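Local coordinates for protein benzoylformate Decarboxylase (PDB 4K9Q) that probably decarboxylates benzoylformate to benzaldehyde, using bound thiamine diphosphate and a magnesium ion, at residues Q87-L92 and I208-A213; G413-G418 and S513-S518; I7-L12 and E29-D34. All coordinates share one frame; numbering follows the deposited sequence.

Contact 1. Residues Q87-L92 and I208-A213; sequences QNKTPL and IARSQA
A Schellman motif ends helix 79-88 at K89, and this end meets R210 on helix 207-210. The contact joins the N-terminal thiamine-diphosphate domain to the central domain. K89 has positive phi (61°), which turns the chain out of the helix. Its side chain reaches over to R210, and the two long side chains cross at about a right angle. The touching part of K89 is its methylene end: CE lies 3.5 Å from R210 NH2 and 3.7 Å from R210 NE. It meets the guanidinium obliquely. The R210 chain bends at its third torsion (chi3 -71°), which swings the guanidinium across K89. On the N88 side, N88 O stands 3.4 Å from R210 NH1 and 3.5 Å from R210 CD. The two cations come close, with K89 NZ 3.9 Å from R210 NH2. They are gathered round an anion: D207 OD1 makes salt bridges with both K89 NZ and R210 NH2. D297 also pairs with K89, and E235 pairs with R210 NH1. N88 is fixed elsewhere by hydrogen bonds of its side-chain amide, ND2 to D55 OD2 and OD1 from the backbone N of A396. A leucine in place of R210 would probably leave E235 without this mate, strip D207 of one of its two cations and take the guanidinium away from K89 CE. With three carboxylates close by, the paired positive charges are likely to be balanced, so the chemistry here is that of an ionic network bridging two domains.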
loop_
_atom_site.group_PDB
_atom_site.type_symbol
_atom_site.label_atom_id
_atom_site.label_comp_id
_atom_site.label_asym_id
_atom_site.label_seq_id
_atom_site.Cartn_x
_atom_site.Cartn_y
_atom_site.Cartn_z
ATOM N N GLN A 87 18.285 -3.743 2.680
ATOM C CA GLN A 87 19.368 -2.963 2.083
ATOM C C GLN A 87 20.693 -3.743 2.018
ATOM O O GLN A 87 21.522 -3.487 1.150
ATOM C CB GLN A 87 19.509 -1.594 2.777
ATOM C CG GLN A 87 18.236 -0.751 2.596
ATOM C CD GLN A 87 18.400 0.710 2.941
ATOM O OE1 GLN A 87 19.150 1.065 3.847
ATOM N NE2 GLN A 87 17.684 1.575 2.215
ATOM N N ASN A 88 20.856 -4.715 2.915
ATOM C CA ASN A 88 21.994 -5.651 2.895
ATOM C C ASN A 88 21.859 -6.662 1.746
ATOM O O ASN A 88 22.819 -7.376 1.421
ATOM C CB ASN A 88 22.052 -6.459 4.198
ATOM C CG ASN A 88 22.639 -5.684 5.371
ATOM O OD1 ASN A 88 23.262 -4.626 5.209
ATOM N ND2 ASN A 88 22.451 -6.227 6.574
ATOM N N LYS A 89 20.657 -6.743 1.173
ATOM C CA LYS A 89 20.321 -7.744 0.149
ATOM C C LYS A 89 20.445 -9.184 0.650
ATOM O O LYS A 89 20.942 -10.073 -0.051
ATOM C CB LYS A 89 21.129 -7.513 -1.130
ATOM C CG LYS A 89 20.672 -6.251 -1.867
ATOM C CD LYS A 89 21.339 -6.065 -3.220
ATOM C CE LYS A 89 22.787 -5.610 -3.090
ATOM N NZ LYS A 89 23.204 -4.914 -4.353
ATOM N N THR A 90 19.966 -9.421 1.871
ATOM C CA THR A 90 20.077 -10.742 2.481
ATOM C C THR A 90 18.792 -11.509 2.241
ATOM O O THR A 90 17.712 -11.000 2.506
ATOM C CB THR A 90 20.287 -10.620 3.995
ATOM O OG1 THR A 90 21.378 -9.726 4.250
ATOM C CG2 THR A 90 20.560 -11.991 4.627
ATOM N N PRO A 91 18.907 -12.744 1.736
ATOM C CA PRO A 91 17.724 -13.526 1.355
ATOM C C PRO A 91 17.021 -14.215 2.540
ATOM O O PRO A 91 16.878 -15.436 2.529
ATOM C CB PRO A 91 18.300 -14.556 0.382
ATOM C CG PRO A 91 19.712 -14.762 0.842
ATOM C CD PRO A 91 20.169 -13.419 1.373
ATOM N N LEU A 92 16.575 -13.440 3.527
ATOM C CA LEU A 92 15.858 -14.006 4.668
ATOM C C LEU A 92 14.430 -14.372 4.292
ATOM O O LEU A 92 13.775 -13.661 3.516
ATOM C CB LEU A 92 15.821 -13.007 5.826
ATOM C CG LEU A 92 17.159 -12.560 6.373
ATOM C CD1 LEU A 92 16.912 -11.640 7.575
ATOM C CD2 LEU A 92 18.006 -13.797 6.771
ATOM N N ILE A 208 30.728 -6.801 -4.586
ATOM C CA ILE A 208 31.929 -7.595 -4.806
ATOM C C ILE A 208 32.132 -8.597 -3.664
ATOM O O ILE A 208 32.554 -9.735 -3.883
ATOM C CB ILE A 208 33.165 -6.678 -4.999
ATOM C CG1 ILE A 208 33.079 -5.966 -6.356
ATOM C CG2 ILE A 208 34.480 -7.468 -4.871
ATOM C CD1 ILE A 208 34.031 -4.793 -6.462
ATOM N N ALA A 209 31.801 -8.183 -2.446
ATOM C CA ALA A 209 31.931 -9.061 -1.294
ATOM C C ALA A 209 30.902 -10.187 -1.385
ATOM O O ALA A 209 31.260 -11.361 -1.298
ATOM C CB ALA A 209 31.763 -8.276 0.002
ATOM N N ARG A 210 29.636 -9.817 -1.570
ATOM C CA ARG A 210 28.547 -10.791 -1.608
ATOM C C ARG A 210 28.739 -11.806 -2.735
ATOM O O ARG A 210 28.508 -13.005 -2.539
ATOM C CB ARG A 210 27.182 -10.092 -1.742
ATOM C CG ARG A 210 26.642 -9.505 -0.434
ATOM C CD ARG A 210 25.331 -8.754 -0.669
ATOM N NE ARG A 210 25.515 -7.506 -1.404
ATOM C CZ ARG A 210 25.816 -6.341 -0.829
ATOM N NH1 ARG A 210 25.947 -6.264 0.494
ATOM N NH2 ARG A 210 25.970 -5.252 -1.574
ATOM N N SER A 211 29.174 -11.330 -3.898
ATOM C CA SER A 211 29.301 -12.179 -5.083
ATOM C C SER A 211 30.619 -12.945 -5.143
ATOM O O SER A 211 30.890 -13.644 -6.119
ATOM C CB SER A 211 29.144 -11.343 -6.360
ATOM O OG SER A 211 30.217 -10.428 -6.494
ATOM N N GLN A 212 31.439 -12.802 -4.106
ATOM C CA GLN A 212 32.710 -13.519 -4.028
ATOM C C GLN A 212 33.653 -13.149 -5.166
ATOM O O GLN A 212 34.351 -14.006 -5.712
ATOM C CB GLN A 212 32.482 -15.033 -3.941
ATOM C CG GLN A 212 31.733 -15.407 -2.669
ATOM C CD GLN A 212 31.582 -16.896 -2.451
ATOM O OE1 GLN A 212 30.720 -17.540 -3.053
ATOM N NE2 GLN A 212 32.405 -17.449 -1.567
ATOM N N ALA A 213 33.669 -11.863 -5.504
ATOM C CA ALA A 213 34.465 -11.352 -6.623
ATOM C C ALA A 213 35.796 -10.738 -6.192
ATOM O O ALA A 213 36.426 -10.015 -6.960
ATOM C CB ALA A 213 33.654 -10.329 -7.419
#

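Contact 2. Residues G413-G418 and S513-S518; sequences GEEVSG and SFKGTS
The flat carboxylate of E415 is met obliquely by the ammonium of K515. NZ of K515 is tilted well out of the carboxylate plane, by about 45° at CD, and sits almost evenly between the two oxygens. E415 OE1 is 3.7 Å from K515 NZ, and E415 OE2 is 3.8 Å from the same atom. This is a long salt bridge. E415 leaves the last turn of helix 403-417 with an extended chain beyond CG. K515 sits at the centre of an inverse gamma turn. Its chain folds at chi2 (-68°) and chi3 (-82°), which brings the ammonium back toward the helix. The two side chains come from opposite directions. K515 NZ has a stronger partner in the backbone O of K446, and E415 also packs on N420 and T447. Thus, in the C-terminal thiamine-diphosphate domain, the end of helix 403-417 meets the loop that leads into strand 517-523, at the surface beside the loop before strand 449-455. Given its length and its place at the surface, the charge pair is probably loose and adjustable, with the hydrogen bond to the backbone O of K446 holding the ammonium more firmly.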
loop_
_atom_site.group_PDB
_atom_site.type_symbol
_atom_site.label_atom_id
_atom_site.label_comp_id
_atom_site.label_asym_id
_atom_site.label_seq_id
_atom_site.Cartn_x
_atom_site.Cartn_y
_atom_site.Cartn_z
ATOM N N GLY A 413 27.583 -18.739 12.107
ATOM C CA GLY A 413 28.096 -19.101 10.792
ATOM C C GLY A 413 29.491 -19.705 10.844
ATOM O O GLY A 413 29.796 -20.639 10.098
ATOM N N GLU A 414 30.349 -19.153 11.694
ATOM C CA GLU A 414 31.698 -19.693 11.884
ATOM C C GLU A 414 31.642 -21.123 12.400
ATOM O O GLU A 414 32.502 -21.935 12.083
ATOM C CB GLU A 414 32.504 -18.818 12.846
ATOM C CG GLU A 414 32.888 -17.470 12.249
ATOM C CD GLU A 414 33.688 -17.640 10.964
ATOM O OE1 GLU A 414 34.829 -18.143 11.041
ATOM O OE2 GLU A 414 33.170 -17.294 9.875
ATOM N N GLU A 415 30.641 -21.431 13.217
ATOM C CA GLU A 415 30.526 -22.790 13.733
ATOM C C GLU A 415 29.946 -23.733 12.684
ATOM O O GLU A 415 30.362 -24.889 12.582
ATOM C CB GLU A 415 29.738 -22.827 15.043
ATOM C CG GLU A 415 30.423 -22.006 16.136
ATOM C CD GLU A 415 29.791 -22.159 17.504
ATOM O OE1 GLU A 415 29.592 -23.309 17.948
ATOM O OE2 GLU A 415 29.502 -21.122 18.141
ATOM N N VAL A 416 28.997 -23.246 11.893
ATOM C CA VAL A 416 28.457 -24.064 10.808
ATOM C C VAL A 416 29.527 -24.415 9.775
ATOM O O VAL A 416 29.662 -25.570 9.374
ATOM C CB VAL A 416 27.265 -23.387 10.105
ATOM C CG1 VAL A 416 26.895 -24.162 8.849
ATOM C CG2 VAL A 416 26.075 -23.298 11.057
ATOM N N SER A 417 30.297 -23.422 9.350
ATOM C CA SER A 417 31.336 -23.660 8.356
ATOM C C SER A 417 32.455 -24.487 8.966
ATOM O O SER A 417 33.113 -25.272 8.281
ATOM C CB SER A 417 31.901 -22.342 7.836
ATOM O OG SER A 417 32.756 -21.761 8.795
ATOM N N GLY A 418 32.658 -24.304 10.263
ATOM C CA GLY A 418 33.705 -25.001 10.976
ATOM C C GLY A 418 34.986 -24.201 11.083
ATOM O O GLY A 418 35.942 -24.650 11.707
ATOM N N SER A 513 40.839 -16.169 24.227
ATOM C CA SER A 513 41.059 -17.546 24.669
ATOM C C SER A 513 39.793 -18.205 25.218
ATOM O O SER A 513 39.775 -19.412 25.486
ATOM C CB SER A 513 42.144 -17.582 25.743
ATOM O OG SER A 513 41.618 -17.167 26.994
ATOM N N PHE A 514 38.745 -17.409 25.409
ATOM C CA PHE A 514 37.491 -17.898 25.985
ATOM C C PHE A 514 36.448 -18.085 24.886
ATOM O O PHE A 514 35.999 -17.110 24.275
ATOM C CB PHE A 514 36.988 -16.904 27.048
ATOM C CG PHE A 514 35.628 -17.240 27.610
ATOM C CD1 PHE A 514 35.465 -18.289 28.505
ATOM C CD2 PHE A 514 34.516 -16.496 27.261
ATOM C CE1 PHE A 514 34.219 -18.599 29.016
ATOM C CE2 PHE A 514 33.267 -16.800 27.777
ATOM C CZ PHE A 514 33.119 -17.856 28.652
ATOM N N LYS A 515 36.072 -19.338 24.633
ATOM C CA LYS A 515 35.103 -19.658 23.593
ATOM C C LYS A 515 33.690 -19.396 24.113
ATOM O O LYS A 515 33.002 -20.298 24.611
ATOM C CB LYS A 515 35.259 -21.110 23.136
ATOM C CG LYS A 515 34.864 -21.360 21.693
ATOM C CD LYS A 515 33.361 -21.202 21.446
ATOM C CE LYS A 515 32.583 -22.457 21.838
ATOM N NZ LYS A 515 31.233 -22.514 21.184
ATOM N N GLY A 516 33.266 -18.143 24.010
ATOM C CA GLY A 516 31.991 -17.719 24.553
ATOM C C GLY A 516 31.900 -16.228 24.320
ATOM O O GLY A 516 32.747 -15.664 23.638
ATOM N N THR A 517 30.885 -15.600 24.898
ATOM C CA THR A 517 30.613 -14.190 24.641
ATOM C C THR A 517 31.135 -13.327 25.784
ATOM O O THR A 517 30.843 -13.593 26.952
ATOM C CB THR A 517 29.101 -13.977 24.437
ATOM O OG1 THR A 517 28.692 -14.690 23.268
ATOM C CG2 THR A 517 28.758 -12.491 24.266
ATOM N N SER A 518 31.902 -12.298 25.426
ATOM C CA SER A 518 32.523 -11.386 26.387
ATOM C C SER A 518 32.170 -9.930 26.074
ATOM O O SER A 518 31.974 -9.566 24.913
ATOM C CB SER A 518 34.049 -11.538 26.346
ATOM O OG SER A 518 34.479 -12.814 26.806
#

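Contact 3. Residues I7-L12 and E29-D34; sequences ITFDLL and ETFLKD
The bond from L12 N to T8 O, 2.9 Å, is a regular bond of helix 4-15, in the turn that carries F9, whose ring packs against F31 of helix 29-32. The two phenyl rings carry the contact. The planes differ by only 23°, yet one ring is displaced well to the side of the other, with the F9 and F31 ring centroids 5.2 Å apart. Each ring meets the other obliquely. The closest carbons are F9 CE2 and F31 CE1, at 3.6 Å. F9 CZ lies 3.7 Å from F31 CE1. The far end of the F9 ring also lies by the F31 backbone, with F9 CE2 3.7 Å from F31 O. F31 has CG anti to its own N (chi1 171°), which throws its ring toward helix 4-15 although its CB does not point there. Other aromatic residues continue the cluster: F39 meets F9 edge-to-face, and the W163 ring meets F31 with planes at about 45°. F31 also rests on N68, so it links the helix pair to strand 66-69 of the parallel sheet. After L32 come two charged residues. K33 NZ and D34 OD2 form a salt bridge of 3.0 Å, the lysine coming from above the carboxylate plane. D34 OD1 accepts a hydrogen bond from N473 ND2 of the second subunit. The chemistry is therefore split: a buried, mainly carbon-to-carbon core with little ring overlap, and a charged end that is turned to the neighbouring subunit.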
loop_
_atom_site.group_PDB
_atom_site.type_symbol
_atom_site.label_atom_id
_atom_site.label_comp_id
_atom_site.label_asym_id
_atom_site.label_seq_id
_atom_site.Cartn_x
_atom_site.Cartn_y
_atom_site.Cartn_z
ATOM N N ILE A 7 5.197 -31.757 5.111
ATOM C CA ILE A 7 5.589 -31.438 3.740
ATOM C C ILE A 7 6.498 -30.208 3.671
ATOM O O ILE A 7 7.461 -30.171 2.909
ATOM C CB ILE A 7 4.350 -31.240 2.866
ATOM C CG1 ILE A 7 3.554 -32.552 2.829
ATOM C CG2 ILE A 7 4.733 -30.760 1.464
ATOM C CD1 ILE A 7 2.154 -32.404 2.274
ATOM N N THR A 8 6.181 -29.201 4.480
ATOM C CA THR A 8 6.957 -27.966 4.488
ATOM C C THR A 8 8.369 -28.197 5.026
ATOM O O THR A 8 9.353 -27.723 4.448
ATOM C CB THR A 8 6.239 -26.878 5.314
ATOM O OG1 THR A 8 4.956 -26.608 4.731
ATOM C CG2 THR A 8 7.064 -25.595 5.348
ATOM N N PHE A 9 8.482 -28.921 6.137
ATOM C CA PHE A 9 9.803 -29.192 6.678
ATOM C C PHE A 9 10.621 -30.052 5.711
ATOM O O PHE A 9 11.831 -29.836 5.556
ATOM C CB PHE A 9 9.722 -29.798 8.085
ATOM C CG PHE A 9 9.611 -28.765 9.169
ATOM C CD1 PHE A 9 10.750 -28.235 9.754
ATOM C CD2 PHE A 9 8.373 -28.306 9.588
ATOM C CE1 PHE A 9 10.653 -27.266 10.748
ATOM C CE2 PHE A 9 8.270 -27.339 10.577
ATOM C CZ PHE A 9 9.411 -26.821 11.156
ATOM N N ASP A 10 9.961 -30.981 5.024
ATOM C CA ASP A 10 10.651 -31.774 4.002
ATOM C C ASP A 10 11.169 -30.908 2.844
ATOM O O ASP A 10 12.277 -31.119 2.345
ATOM C CB ASP A 10 9.769 -32.904 3.480
ATOM C CG ASP A 10 9.890 -34.177 4.312
ATOM O OD1 ASP A 10 10.843 -34.298 5.120
ATOM O OD2 ASP A 10 9.033 -35.065 4.138
ATOM N N LEU A 11 10.375 -29.927 2.421
ATOM C CA LEU A 11 10.842 -28.962 1.426
ATOM C C LEU A 11 12.068 -28.204 1.930
ATOM O O LEU A 11 13.057 -28.042 1.214
ATOM C CB LEU A 11 9.723 -27.980 1.049
ATOM C CG LEU A 11 10.151 -26.808 0.161
ATOM C CD1 LEU A 11 10.549 -27.305 -1.225
ATOM C CD2 LEU A 11 9.033 -25.790 0.053
ATOM N N LEU A 12 12.005 -27.739 3.172
ATOM C CA LEU A 12 13.095 -26.962 3.731
ATOM C C LEU A 12 14.370 -27.797 3.789
ATOM O O LEU A 12 15.457 -27.290 3.546
ATOM C CB LEU A 12 12.701 -26.402 5.103
ATOM C CG LEU A 12 11.619 -25.317 5.035
ATOM C CD1 LEU A 12 11.174 -24.918 6.434
ATOM C CD2 LEU A 12 12.105 -24.096 4.241
ATOM N N GLU A 29 3.138 -21.771 17.685
ATOM C CA GLU A 29 3.357 -23.057 18.346
ATOM C C GLU A 29 3.019 -24.266 17.466
ATOM O O GLU A 29 3.685 -25.295 17.547
ATOM C CB GLU A 29 2.613 -23.107 19.680
ATOM C CG GLU A 29 3.251 -22.193 20.712
ATOM C CD GLU A 29 2.645 -22.319 22.091
ATOM O OE1 GLU A 29 1.447 -22.656 22.212
ATOM O OE2 GLU A 29 3.385 -22.092 23.060
ATOM N N THR A 30 2.000 -24.140 16.618
ATOM C CA THR A 30 1.649 -25.235 15.719
ATOM C C THR A 30 2.721 -25.463 14.643
ATOM O O THR A 30 2.891 -26.576 14.146
ATOM C CB THR A 30 0.273 -25.005 15.073
ATOM O OG1 THR A 30 0.208 -23.671 14.557
ATOM C CG2 THR A 30 -0.821 -25.173 16.119
ATOM N N PHE A 31 3.437 -24.401 14.286
ATOM C CA PHE A 31 4.582 -24.523 13.383
ATOM C C PHE A 31 5.767 -25.192 14.083
ATOM O O PHE A 31 6.482 -26.003 13.490
ATOM C CB PHE A 31 4.990 -23.137 12.871
ATOM C CG PHE A 31 6.281 -23.126 12.104
ATOM C CD1 PHE A 31 6.393 -23.796 10.897
ATOM C CD2 PHE A 31 7.386 -22.431 12.591
ATOM C CE1 PHE A 31 7.578 -23.781 10.182
ATOM C CE2 PHE A 31 8.585 -22.405 11.878
ATOM C CZ PHE A 31 8.684 -23.084 10.677
ATOM N N LEU A 32 5.959 -24.859 15.358
ATOM C CA LEU A 32 7.129 -25.305 16.107
ATOM C C LEU A 32 6.927 -26.617 16.862
ATOM O O LEU A 32 7.873 -27.164 17.410
ATOM C CB LEU A 32 7.546 -24.221 17.101
ATOM C CG LEU A 32 7.952 -22.874 16.490
ATOM C CD1 LEU A 32 8.170 -21.869 17.594
ATOM C CD2 LEU A 32 9.207 -22.999 15.627
ATOM N N LYS A 33 5.696 -27.115 16.894
ATOM C CA LYS A 33 5.402 -28.389 17.538
ATOM C C LYS A 33 6.335 -29.496 17.044
ATOM O O LYS A 33 6.549 -29.640 15.839
ATOM C CB LYS A 33 3.940 -28.760 17.264
ATOM C CG LYS A 33 3.554 -30.177 17.657
ATOM C CD LYS A 33 2.068 -30.396 17.394
ATOM C CE LYS A 33 1.657 -31.832 17.642
ATOM N NZ LYS A 33 2.287 -32.754 16.662
ATOM N N ASP A 34 6.881 -30.272 17.979
ATOM C CA ASP A 34 7.804 -31.359 17.657
ATOM C C ASP A 34 8.922 -30.895 16.722
ATOM O O ASP A 34 9.270 -31.580 15.763
ATOM C CB ASP A 34 7.049 -32.531 17.027
ATOM C CG ASP A 34 6.098 -33.207 18.000
ATOM O OD1 ASP A 34 6.445 -33.310 19.194
ATOM O OD2 ASP A 34 5.005 -33.632 17.567
#

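The three contacts do not touch; along the chain they close in the order 3, 1, 2. Contacts 1 and 2 have centres 22 Å apart and nearest atoms about 11 Å apart. Contact 3 has its centre 28 Å from the centre of each of the others. Contact 3 is internal to the N-terminal domain and contact 2 to the C-terminal domain, while contact 1 ties the N-terminal domain to the central one. In contact 1 the N88 side chain is about 9 Å from that of G398, which binds the cofactor. The side chains of N88 and F31 are each about 13 Å from a bound thiamine diphosphate. Contacts 2 and 3 lie away from the cofactor and metal sites.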